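Long-range contacts in beta-galactosidase (Bacillus circulans subsp. alkalophilus, PDB 3TTY), which hydrolyses beta-galactosides, probably with an active site at the mouth of its TIM barrel, and is here captured with galactose bound: residues 313-318 with 352-357; 344-349 with 358-363; 148-153 with 252-257. One frame throughout, in Å; residues are numbered along the deposited sequence.

Interaction 1: 313-318 with 352-357. With GLA (alpha-D-galactopyranose), chain H.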
loop_
_atom_site.group_PDB
_atom_site.type_symbol
_atom_site.label_atom_id
_atom_site.label_comp_id
_atom_site.label_asym_id
_atom_site.label_seq_id
_atom_site.Cartn_x
_atom_site.Cartn_y
_atom_site.Cartn_z
ATOM N N GLN A 313 -23.905 1.889 8.910
ATOM C CA GLN A 313 -23.318 0.607 8.553
ATOM C C GLN A 313 -21.878 0.579 9.060
ATOM O O GLN A 313 -21.077 1.456 8.745
ATOM C CB GLN A 313 -23.348 0.368 7.037
ATOM C CG GLN A 313 -22.716 -0.990 6.617
ATOM C CD GLN A 313 -22.475 -1.095 5.109
ATOM O OE1 GLN A 313 -22.408 -2.195 4.549
ATOM N NE2 GLN A 313 -22.348 0.049 4.452
ATOM N N ASN A 314 -21.560 -0.431 9.856
ATOM C CA ASN A 314 -20.267 -0.508 10.499
ATOM C C ASN A 314 -19.129 -0.616 9.494
ATOM O O ASN A 314 -18.035 -0.127 9.753
ATOM C CB ASN A 314 -20.232 -1.704 11.427
ATOM C CG ASN A 314 -20.447 -3.001 10.686
ATOM O OD1 ASN A 314 -21.543 -3.268 10.191
ATOM N ND2 ASN A 314 -19.407 -3.824 10.615
ATOM N N TRP A 315 -19.400 -1.247 8.348
ATOM C CA TRP A 315 -18.369 -1.505 7.341
ATOM C C TRP A 315 -17.852 -0.261 6.621
ATOM O O TRP A 315 -16.769 -0.283 6.066
ATOM C CB TRP A 315 -18.848 -2.550 6.323
ATOM C CG TRP A 315 -19.177 -3.869 6.972
ATOM C CD1 TRP A 315 -20.425 -4.349 7.286
ATOM C CD2 TRP A 315 -18.244 -4.857 7.424
ATOM N NE1 TRP A 315 -20.320 -5.582 7.896
ATOM C CE2 TRP A 315 -18.993 -5.918 7.986
ATOM C CE3 TRP A 315 -16.845 -4.954 7.403
ATOM C CZ2 TRP A 315 -18.389 -7.061 8.515
ATOM C CZ3 TRP A 315 -16.248 -6.092 7.928
ATOM C CH2 TRP A 315 -17.018 -7.128 8.478
ATOM N N GLN A 316 -18.611 0.826 6.633
ATOM C CA GLN A 316 -18.152 2.036 5.965
ATOM C C GLN A 316 -17.007 2.679 6.764
ATOM O O GLN A 316 -16.999 2.654 7.989
ATOM C CB GLN A 316 -19.313 3.014 5.731
ATOM C CG GLN A 316 -20.421 2.434 4.863
ATOM C CD GLN A 316 -21.669 3.307 4.775
ATOM O OE1 GLN A 316 -22.703 2.875 4.250
ATOM N NE2 GLN A 316 -21.582 4.534 5.279
ATOM N N PRO A 317 -16.026 3.245 6.054
ATOM C CA PRO A 317 -14.883 3.897 6.703
ATOM C C PRO A 317 -15.374 4.862 7.770
ATOM O O PRO A 317 -14.835 4.918 8.877
ATOM C CB PRO A 317 -14.229 4.680 5.561
ATOM C CG PRO A 317 -14.689 3.997 4.296
ATOM C CD PRO A 317 -16.024 3.392 4.585
ATOM N N TYR A 318 -16.402 5.626 7.416
ATOM C CA TYR A 318 -17.016 6.575 8.337
ATOM C C TYR A 318 -18.486 6.220 8.531
ATOM O O TYR A 318 -19.288 6.396 7.613
ATOM C CB TYR A 318 -16.835 8.001 7.817
ATOM C CG TYR A 318 -15.398 8.248 7.460
ATOM C CD1 TYR A 318 -14.482 8.607 8.436
ATOM C CD2 TYR A 318 -14.935 8.058 6.158
ATOM C CE1 TYR A 318 -13.152 8.801 8.130
ATOM C CE2 TYR A 318 -13.588 8.254 5.834
ATOM C CZ TYR A 318 -12.704 8.626 6.829
ATOM O OH TYR A 318 -11.368 8.835 6.545
ATOM N N GLY A 352 -21.343 -8.269 20.691
ATOM C CA GLY A 352 -21.627 -9.169 19.603
ATOM C C GLY A 352 -20.654 -9.214 18.425
ATOM O O GLY A 352 -21.121 -9.352 17.303
ATOM N N ALA A 353 -19.337 -9.117 18.630
ATOM C CA ALA A 353 -18.398 -9.189 17.477
ATOM C C ALA A 353 -18.549 -8.031 16.449
ATOM O O ALA A 353 -19.003 -6.933 16.802
ATOM C CB ALA A 353 -18.511 -10.563 16.756
ATOM N N CYS A 354 -18.208 -8.279 15.179
ATOM C CA CYS A 354 -17.916 -7.169 14.232
ATOM C C CYS A 354 -19.079 -6.285 13.772
ATOM O O CYS A 354 -18.859 -5.184 13.263
ATOM C CB CYS A 354 -17.077 -7.634 13.016
ATOM S SG CYS A 354 -17.989 -8.539 11.722
ATOM N N GLU A 355 -20.312 -6.743 13.946
ATOM C CA GLU A 355 -21.438 -5.939 13.483
ATOM C C GLU A 355 -22.237 -5.215 14.587
ATOM O O GLU A 355 -23.269 -4.609 14.321
ATOM C CB GLU A 355 -22.320 -6.753 12.510
ATOM C CG GLU A 355 -21.570 -7.026 11.181
ATOM C CD GLU A 355 -22.397 -7.748 10.116
ATOM O OE1 GLU A 355 -22.079 -7.589 8.910
ATOM O OE2 GLU A 355 -23.340 -8.488 10.474
ATOM N N LYS A 356 -21.736 -5.229 15.818
ATOM C CA LYS A 356 -22.478 -4.599 16.910
ATOM C C LYS A 356 -22.750 -3.103 16.698
ATOM O O LYS A 356 -23.638 -2.548 17.349
ATOM C CB LYS A 356 -21.782 -4.830 18.242
ATOM C CG LYS A 356 -20.347 -4.306 18.301
ATOM C CD LYS A 356 -19.638 -4.864 19.532
ATOM C CE LYS A 356 -18.223 -4.336 19.646
ATOM N NZ LYS A 356 -17.260 -5.146 18.871
ATOM N N TYR A 357 -21.988 -2.450 15.810
ATOM C CA TYR A 357 -22.206 -1.032 15.506
ATOM C C TYR A 357 -22.816 -0.881 14.127
ATOM O O TYR A 357 -22.792 0.195 13.538
ATOM C CB TYR A 357 -20.928 -0.179 15.696
ATOM C CG TYR A 357 -20.383 -0.426 17.059
ATOM C CD1 TYR A 357 -21.243 -0.467 18.148
ATOM C CD2 TYR A 357 -19.047 -0.728 17.264
ATOM C CE1 TYR A 357 -20.785 -0.761 19.401
ATOM C CE2 TYR A 357 -18.582 -1.018 18.523
ATOM C CZ TYR A 357 -19.459 -1.034 19.592
ATOM O OH TYR A 357 -19.017 -1.342 20.863
HETATM C C1 GLA H . -24.406 -7.892 3.967
HETATM C C2 GLA H . -24.766 -9.231 4.657
HETATM C C3 GLA H . -25.470 -9.038 6.012
HETATM C C4 GLA H . -24.665 -8.026 6.812
HETATM C C5 GLA H . -24.485 -6.748 5.988
HETATM C C6 GLA H . -23.739 -5.718 6.845
HETATM O O1 GLA H . -25.518 -7.142 3.447
HETATM O O2 GLA H . -25.597 -10.012 3.813
HETATM O O3 GLA H . -25.537 -10.264 6.761
HETATM O O4 GLA H . -23.395 -8.620 7.049
HETATM O O5 GLA H . -23.680 -7.039 4.840
HETATM O O6 GLA H . -23.887 -4.408 6.281
#
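The galactose pocket at the mouth of the TIM barrel is lined here by Trp315 and Glu355, which come from the loops after the seventh and eighth barrel strands. Indole atom Trp315 NE1 donates to Glu355 OE1 over 2.9 Å, a nearly straight bond with an N-H...acceptor angle of 161°. The carboxylate oxygen lies in the indole plane and accepts on its anti lone pair, while ring and carboxylate planes stand 74° apart. The same oxygen takes a short bond of 2.5 Å from O4 of the galactose, so it is held between ring and sugar, with Arg111 adding a long, weak ion pair. Cys354 SG packs obliquely against the far end of the indole, 3.6 Å from Trp315 CZ2, in a sulfur-aromatic contact. The side chain of Asn314 lies against the other loop, CB 3.8 Å from Tyr357 O, while its ND2 hydrogen-bonds Ser415 of the second subunit. Its OD1 is buried with no hydrogen-bonding partner in the model. In the type I turn that begins at Gln313, Gln313 NE2 donates to Gln316 OE1, which orients the amide so that Gln313 OE1 can accept a weak 3.2 Å bond from galactose O6. The second subunit covers the outer side, its Asp495 forming a salt bridge with Lys356. Loop 313-318 runs from strand 303-307 to helix 326-336, and its partner from strand 339-344 to helix 371-386.

Interaction 2: 344-349 with 358-363. With GLA (alpha-D-galactopyranose), chain H.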
loop_
_atom_site.group_PDB
_atom_site.type_symbol
_atom_site.label_atom_id
_atom_site.label_comp_id
_atom_site.label_asym_id
_atom_site.label_seq_id
_atom_site.Cartn_x
_atom_site.Cartn_y
_atom_site.Cartn_z
ATOM N N PHE A 344 -34.515 -4.906 5.939
ATOM C CA PHE A 344 -33.315 -4.376 6.578
ATOM C C PHE A 344 -32.350 -5.475 6.985
ATOM O O PHE A 344 -32.757 -6.614 7.256
ATOM C CB PHE A 344 -33.681 -3.655 7.900
ATOM C CG PHE A 344 -34.547 -2.435 7.731
ATOM C CD1 PHE A 344 -34.030 -1.267 7.176
ATOM C CD2 PHE A 344 -35.870 -2.446 8.166
ATOM C CE1 PHE A 344 -34.815 -0.136 7.025
ATOM C CE2 PHE A 344 -36.675 -1.315 8.021
ATOM C CZ PHE A 344 -36.145 -0.157 7.449
ATOM N N PHE A 345 -31.073 -5.115 7.075
ATOM C CA PHE A 345 -30.227 -5.727 8.089
ATOM C C PHE A 345 -30.016 -4.663 9.169
ATOM O O PHE A 345 -29.620 -3.544 8.842
ATOM C CB PHE A 345 -28.870 -6.176 7.537
ATOM C CG PHE A 345 -28.035 -6.923 8.546
ATOM C CD1 PHE A 345 -28.107 -8.309 8.641
ATOM C CD2 PHE A 345 -27.211 -6.241 9.427
ATOM C CE1 PHE A 345 -27.358 -9.008 9.584
ATOM C CE2 PHE A 345 -26.453 -6.929 10.378
ATOM C CZ PHE A 345 -26.529 -8.315 10.454
ATOM N N GLN A 346 -30.319 -4.957 10.435
ATOM C CA GLN A 346 -31.108 -6.104 10.862
ATOM C C GLN A 346 -32.168 -5.572 11.834
ATOM O O GLN A 346 -32.194 -4.379 12.130
ATOM C CB GLN A 346 -30.236 -7.167 11.537
ATOM C CG GLN A 346 -29.357 -6.651 12.685
ATOM C CD GLN A 346 -28.591 -7.775 13.388
ATOM O OE1 GLN A 346 -29.132 -8.854 13.608
ATOM N NE2 GLN A 346 -27.322 -7.521 13.739
ATOM N N LEU A 347 -33.037 -6.446 12.336
ATOM C CA LEU A 347 -34.146 -5.999 13.178
ATOM C C LEU A 347 -33.735 -5.629 14.621
ATOM O O LEU A 347 -34.343 -4.754 15.240
ATOM C CB LEU A 347 -35.291 -7.017 13.147
ATOM C CG LEU A 347 -35.884 -7.251 11.760
ATOM C CD1 LEU A 347 -37.208 -7.988 11.835
ATOM C CD2 LEU A 347 -36.056 -5.907 11.040
ATOM N N ARG A 348 -32.701 -6.275 15.149
ATOM C CA ARG A 348 -32.174 -5.903 16.467
ATOM C C ARG A 348 -30.659 -6.094 16.523
ATOM O O ARG A 348 -30.153 -7.147 16.152
ATOM C CB ARG A 348 -32.861 -6.683 17.591
ATOM C CG ARG A 348 -31.953 -6.984 18.769
ATOM C CD ARG A 348 -32.502 -6.609 20.153
ATOM N NE ARG A 348 -33.936 -6.819 20.393
ATOM C CZ ARG A 348 -34.567 -6.323 21.466
ATOM N NH1 ARG A 348 -33.888 -5.623 22.368
ATOM N NH2 ARG A 348 -35.863 -6.525 21.659
ATOM N N ARG A 349 -29.951 -5.069 16.987
ATOM C CA ARG A 349 -28.489 -5.046 16.966
ATOM C C ARG A 349 -27.863 -6.207 17.741
ATOM O O ARG A 349 -28.387 -6.668 18.763
ATOM C CB ARG A 349 -27.951 -3.687 17.457
ATOM C CG ARG A 349 -28.008 -2.602 16.393
ATOM C CD ARG A 349 -27.870 -1.155 16.888
ATOM N NE ARG A 349 -26.497 -0.749 17.092
ATOM C CZ ARG A 349 -25.977 0.436 16.757
ATOM N NH1 ARG A 349 -26.700 1.394 16.195
ATOM N NH2 ARG A 349 -24.703 0.669 17.021
ATOM N N HIS A 358 -23.364 -1.980 13.621
ATOM C CA HIS A 358 -24.312 -1.910 12.515
ATOM C C HIS A 358 -25.692 -1.505 13.057
ATOM O O HIS A 358 -26.132 -1.989 14.107
ATOM C CB HIS A 358 -24.401 -3.245 11.759
ATOM C CG HIS A 358 -24.999 -3.121 10.388
ATOM N ND1 HIS A 358 -26.342 -2.882 10.177
ATOM C CD2 HIS A 358 -24.435 -3.194 9.157
ATOM C CE1 HIS A 358 -26.578 -2.813 8.878
ATOM N NE2 HIS A 358 -25.438 -2.994 8.238
ATOM N N GLY A 359 -26.355 -0.606 12.339
ATOM C CA GLY A 359 -27.687 -0.149 12.697
ATOM C C GLY A 359 -28.737 -1.246 12.660
ATOM O O GLY A 359 -28.593 -2.255 11.953
ATOM N N ALA A 360 -29.798 -1.050 13.435
ATOM C CA ALA A 360 -30.930 -1.969 13.443
ATOM C C ALA A 360 -32.188 -1.197 13.811
ATOM O O ALA A 360 -32.113 -0.060 14.272
ATOM C CB ALA A 360 -30.697 -3.103 14.425
ATOM N N VAL A 361 -33.346 -1.807 13.596
ATOM C CA VAL A 361 -34.602 -1.181 13.988
ATOM C C VAL A 361 -34.668 -1.021 15.509
ATOM O O VAL A 361 -34.983 0.053 16.012
ATOM C CB VAL A 361 -35.788 -1.980 13.482
ATOM C CG1 VAL A 361 -37.086 -1.420 14.050
ATOM C CG2 VAL A 361 -35.790 -1.962 11.948
ATOM N N ILE A 362 -34.345 -2.091 16.233
ATOM C CA ILE A 362 -34.210 -2.038 17.686
ATOM C C ILE A 362 -32.726 -2.076 18.069
ATOM O O ILE A 362 -31.986 -2.990 17.673
ATOM C CB ILE A 362 -34.903 -3.228 18.353
ATOM C CG1 ILE A 362 -36.378 -3.282 17.949
ATOM C CG2 ILE A 362 -34.730 -3.161 19.872
ATOM C CD1 ILE A 362 -37.038 -4.595 18.320
ATOM N N GLU A 363 -32.287 -1.095 18.851
ATOM C CA GLU A 363 -30.855 -0.926 19.059
ATOM C C GLU A 363 -30.435 -1.175 20.505
ATOM O O GLU A 363 -31.171 -1.831 21.243
ATOM C CB GLU A 363 -30.378 0.388 18.431
ATOM C CG GLU A 363 -30.618 0.328 16.908
ATOM C CD GLU A 363 -30.135 1.538 16.123
ATOM O OE1 GLU A 363 -29.179 1.390 15.327
ATOM O OE2 GLU A 363 -30.744 2.626 16.250
HETATM C C1 GLA H . -24.406 -7.892 3.967
HETATM C C2 GLA H . -24.766 -9.231 4.657
HETATM C C3 GLA H . -25.470 -9.038 6.012
HETATM C C4 GLA H . -24.665 -8.026 6.812
HETATM C C5 GLA H . -24.485 -6.748 5.988
HETATM C C6 GLA H . -23.739 -5.718 6.845
HETATM O O1 GLA H . -25.518 -7.142 3.447
HETATM O O2 GLA H . -25.597 -10.012 3.813
HETATM O O3 GLA H . -25.537 -10.264 6.761
HETATM O O4 GLA H . -23.395 -8.620 7.049
HETATM O O5 GLA H . -23.680 -7.039 4.840
HETATM O O6 GLA H . -23.887 -4.408 6.281
HETATM O O HOH W 1 -26.113 -4.743 14.617
HETATM O O HOH W 2 -31.280 -4.314 22.178
#
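Phe345 and His358 meet edge-to-face where the long loop after the last TIM-barrel strand comes round to run beside its own start. Phe345 CG is anti to the backbone N (chi1 -175°), and the ring edge, led by CD2, stands over the imidazole face with the planes at 88°. Galactose C4 lies over the centre of one Phe345 face and Gln346 CB over the other. His358 ND1 donates to Gly359 O at 2.9 Å, which fixes the imidazole rotation and turns NE2 to galactose O6 for a weak bond. Farther on, the two runs follow each other in parallel, with one bridge at Arg348 and Ile362; Arg349 N donates to Ile362 O at 3.0 Å. The Arg349 chain is bent at chi3, and its NH1 forms a salt bridge with Glu363 OE1 at 2.6 Å. That oxygen lies in the guanidinium plane but is met from above the carboxylate plane, Ala360 N bonding it from the opposite face. An alanine at Arg349 would probably leave the Glu363 carboxylate without its charged mate and freer to turn. Arg348, in a salt bridge with Asp28, has Ile362 CG2 centred over its guanidinium, 3.5 Å from CZ, while a water joins its NH1 to Glu363 O.

Interaction 3: 148-153 with 252-257. With GLA (alpha-D-galactopyranose), chain H.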
loop_
_atom_site.group_PDB
_atom_site.type_symbol
_atom_site.label_atom_id
_atom_site.label_comp_id
_atom_site.label_asym_id
_atom_site.label_seq_id
_atom_site.Cartn_x
_atom_site.Cartn_y
_atom_site.Cartn_z
ATOM N N SER A 148 -28.244 -19.753 1.345
ATOM C CA SER A 148 -26.928 -19.278 1.760
ATOM C C SER A 148 -27.022 -17.791 2.146
ATOM O O SER A 148 -28.024 -17.353 2.711
ATOM C CB SER A 148 -25.918 -19.494 0.621
ATOM O OG SER A 148 -24.578 -19.342 1.057
ATOM N N ASN A 149 -25.970 -17.035 1.849
ATOM C CA ASN A 149 -25.942 -15.597 2.048
ATOM C C ASN A 149 -24.763 -15.006 1.283
ATOM O O ASN A 149 -23.633 -15.486 1.411
ATOM C CB ASN A 149 -25.816 -15.241 3.530
ATOM C CG ASN A 149 -26.073 -13.764 3.787
ATOM O OD1 ASN A 149 -27.184 -13.279 3.594
ATOM N ND2 ASN A 149 -25.044 -13.043 4.210
ATOM N N GLU A 150 -25.034 -13.969 0.495
ATOM C CA GLU A 150 -24.017 -13.305 -0.330
ATOM C C GLU A 150 -22.870 -14.223 -0.817
ATOM O O GLU A 150 -21.729 -14.101 -0.366
ATOM C CB GLU A 150 -23.442 -12.072 0.392
ATOM C CG GLU A 150 -24.452 -10.974 0.688
ATOM C CD GLU A 150 -23.798 -9.622 0.987
ATOM O OE1 GLU A 150 -22.629 -9.592 1.451
ATOM O OE2 GLU A 150 -24.456 -8.583 0.745
ATOM N N TYR A 151 -23.184 -15.146 -1.721
ATOM C CA TYR A 151 -22.152 -15.902 -2.427
ATOM C C TYR A 151 -21.071 -14.972 -3.010
ATOM O O TYR A 151 -21.372 -13.911 -3.552
ATOM C CB TYR A 151 -22.785 -16.682 -3.566
ATOM C CG TYR A 151 -23.561 -17.922 -3.183
ATOM C CD1 TYR A 151 -22.908 -19.051 -2.738
ATOM C CD2 TYR A 151 -24.947 -17.974 -3.322
ATOM C CE1 TYR A 151 -23.599 -20.196 -2.418
ATOM C CE2 TYR A 151 -25.659 -19.128 -3.012
ATOM C CZ TYR A 151 -24.970 -20.236 -2.564
ATOM O OH TYR A 151 -25.638 -21.395 -2.247
ATOM N N GLY A 152 -19.805 -15.361 -2.906
ATOM C CA GLY A 152 -18.752 -14.504 -3.423
ATOM C C GLY A 152 -17.348 -14.897 -3.028
ATOM O O GLY A 152 -17.155 -15.821 -2.239
ATOM N N GLY A 153 -16.364 -14.190 -3.586
ATOM C CA GLY A 153 -14.966 -14.512 -3.369
ATOM C C GLY A 153 -14.507 -15.676 -4.236
ATOM O O GLY A 153 -15.297 -16.544 -4.600
ATOM N N ASN A 252 -29.163 -13.585 -1.945
ATOM C CA ASN A 252 -29.019 -12.127 -1.932
ATOM C C ASN A 252 -27.753 -11.616 -2.628
ATOM O O ASN A 252 -26.630 -11.975 -2.249
ATOM C CB ASN A 252 -29.189 -11.536 -0.518
ATOM C CG ASN A 252 -28.309 -12.212 0.526
ATOM O OD1 ASN A 252 -27.809 -13.311 0.314
ATOM N ND2 ASN A 252 -28.139 -11.559 1.669
ATOM N N LEU A 253 -27.953 -10.781 -3.648
ATOM C CA LEU A 253 -26.865 -10.322 -4.514
ATOM C C LEU A 253 -26.378 -8.932 -4.116
ATOM O O LEU A 253 -26.999 -8.255 -3.286
ATOM C CB LEU A 253 -27.304 -10.307 -5.986
ATOM C CG LEU A 253 -28.125 -11.506 -6.466
ATOM C CD1 LEU A 253 -28.397 -11.399 -7.954
ATOM C CD2 LEU A 253 -27.441 -12.815 -6.138
ATOM N N MET A 254 -25.287 -8.494 -4.737
ATOM C CA MET A 254 -24.593 -7.299 -4.261
ATOM C C MET A 254 -24.445 -6.221 -5.329
ATOM O O MET A 254 -23.450 -5.508 -5.365
ATOM C CB MET A 254 -23.243 -7.674 -3.647
ATOM C CG MET A 254 -23.398 -8.542 -2.398
ATOM S SD MET A 254 -21.864 -9.209 -1.725
ATOM C CE MET A 254 -21.545 -10.528 -2.889
ATOM N N GLY A 255 -25.450 -6.108 -6.193
ATOM C CA GLY A 255 -25.481 -5.043 -7.175
ATOM C C GLY A 255 -24.346 -5.142 -8.173
ATOM O O GLY A 255 -24.202 -6.154 -8.869
ATOM N N PHE A 256 -23.532 -4.091 -8.228
ATOM C CA PHE A 256 -22.408 -4.024 -9.157
ATOM C C PHE A 256 -21.154 -4.743 -8.655
ATOM O O PHE A 256 -20.038 -4.411 -9.049
ATOM C CB PHE A 256 -22.097 -2.568 -9.498
ATOM C CG PHE A 256 -22.930 -2.028 -10.627
ATOM C CD1 PHE A 256 -22.506 -2.165 -11.945
ATOM C CD2 PHE A 256 -24.139 -1.404 -10.375
ATOM C CE1 PHE A 256 -23.267 -1.674 -12.984
ATOM C CE2 PHE A 256 -24.915 -0.917 -11.417
ATOM C CZ PHE A 256 -24.478 -1.053 -12.720
ATOM N N TYR A 257 -21.354 -5.718 -7.773
ATOM C CA TYR A 257 -20.283 -6.583 -7.304
ATOM C C TYR A 257 -19.545 -7.149 -8.516
ATOM O O TYR A 257 -20.161 -7.729 -9.410
ATOM C CB TYR A 257 -20.888 -7.703 -6.443
ATOM C CG TYR A 257 -19.937 -8.744 -5.896
ATOM C CD1 TYR A 257 -18.836 -8.384 -5.121
ATOM C CD2 TYR A 257 -20.165 -10.102 -6.120
ATOM C CE1 TYR A 257 -17.976 -9.350 -4.600
ATOM C CE2 TYR A 257 -19.318 -11.073 -5.607
ATOM C CZ TYR A 257 -18.223 -10.694 -4.851
ATOM O OH TYR A 257 -17.386 -11.668 -4.340
HETATM C C1 GLA H . -24.406 -7.892 3.967
HETATM C C2 GLA H . -24.766 -9.231 4.657
HETATM C C3 GLA H . -25.470 -9.038 6.012
HETATM C C4 GLA H . -24.665 -8.026 6.812
HETATM C C5 GLA H . -24.485 -6.748 5.988
HETATM C C6 GLA H . -23.739 -5.718 6.845
HETATM O O1 GLA H . -25.518 -7.142 3.447
HETATM O O2 GLA H . -25.597 -10.012 3.813
HETATM O O3 GLA H . -25.537 -10.264 6.761
HETATM O O4 GLA H . -23.395 -8.620 7.049
HETATM O O5 GLA H . -23.680 -7.039 4.840
HETATM O O6 GLA H . -23.887 -4.408 6.281
HETATM O O HOH W 3 -25.825 -14.462 -2.897
#
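Asn149, Glu150 and Asn252 interlock at the ends of neighbouring strands of the TIM barrel, where all three belong to the galactose pocket. The Asn252 amide works both ways: its ND2 donates to Asn149 OD1 at 2.8 Å, and its OD1 accepts from Glu150 N at 2.9 Å in an almost straight bond (169°). In each case the donor stands above the plane of the accepting carbonyl, and the two amides are turned 49° against each other. With its OD1 engaged, Asn149 presents ND2 to galactose O2 at 3.1 Å, so Asn252 probably helps to position the Asn149 amide that binds the sugar, besides lining the pocket itself. The Glu150 side chain, extended beyond CG, is crossed at about a right angle by Met254, whose SD lies 3.3 Å from Glu150 OE1; on the sugar side Glu150 OE2 comes within 3.2 Å of galactose O1.

Beyond this close-set part the backbones diverge. A water bridges Tyr151 N and Asn252 O, and on the partly exposed side a single hydrogen bond, 2.8 Å from Gly153 N to Tyr257 OH, spans the wider gap. Met254 bends at chi3 (-76°), which sets CE over the rim of the Tyr257 ring and 3.5 Å from Tyr151 O. Gly152 CA lies against Tyr257 OH. Strands 142-146 and 249-253 adjoin in the barrel; around them Tyr151 packs on helix 215-243, Phe256 on helix 284-296, and the first loop leads into helix 158-172.

Overall arrangement
All three interactions are largely buried and reach the same galactose, interactions 1 and 2 from adjoining loops, interaction 3 from a separate part of the barrel mouth. Interactions 1 and 2 touch each other and share the loop after strand 339-344, and their segments alternate along the chain: 352-357 turns out to meet 313-318, while 344-349 and 358-363 lie together. Interaction 3, some 18 to 20 Å away between centres, joins the loop after the fourth strand to the end of the fifth. Chemistry follows place. Interaction 2 relies on backbone bonds and a salt bridge within one loop, interaction 1 on an indole-carboxylate bond beside the subunit interface, and interaction 3, deeper in the chain and touched by no other subunit, on paired amides.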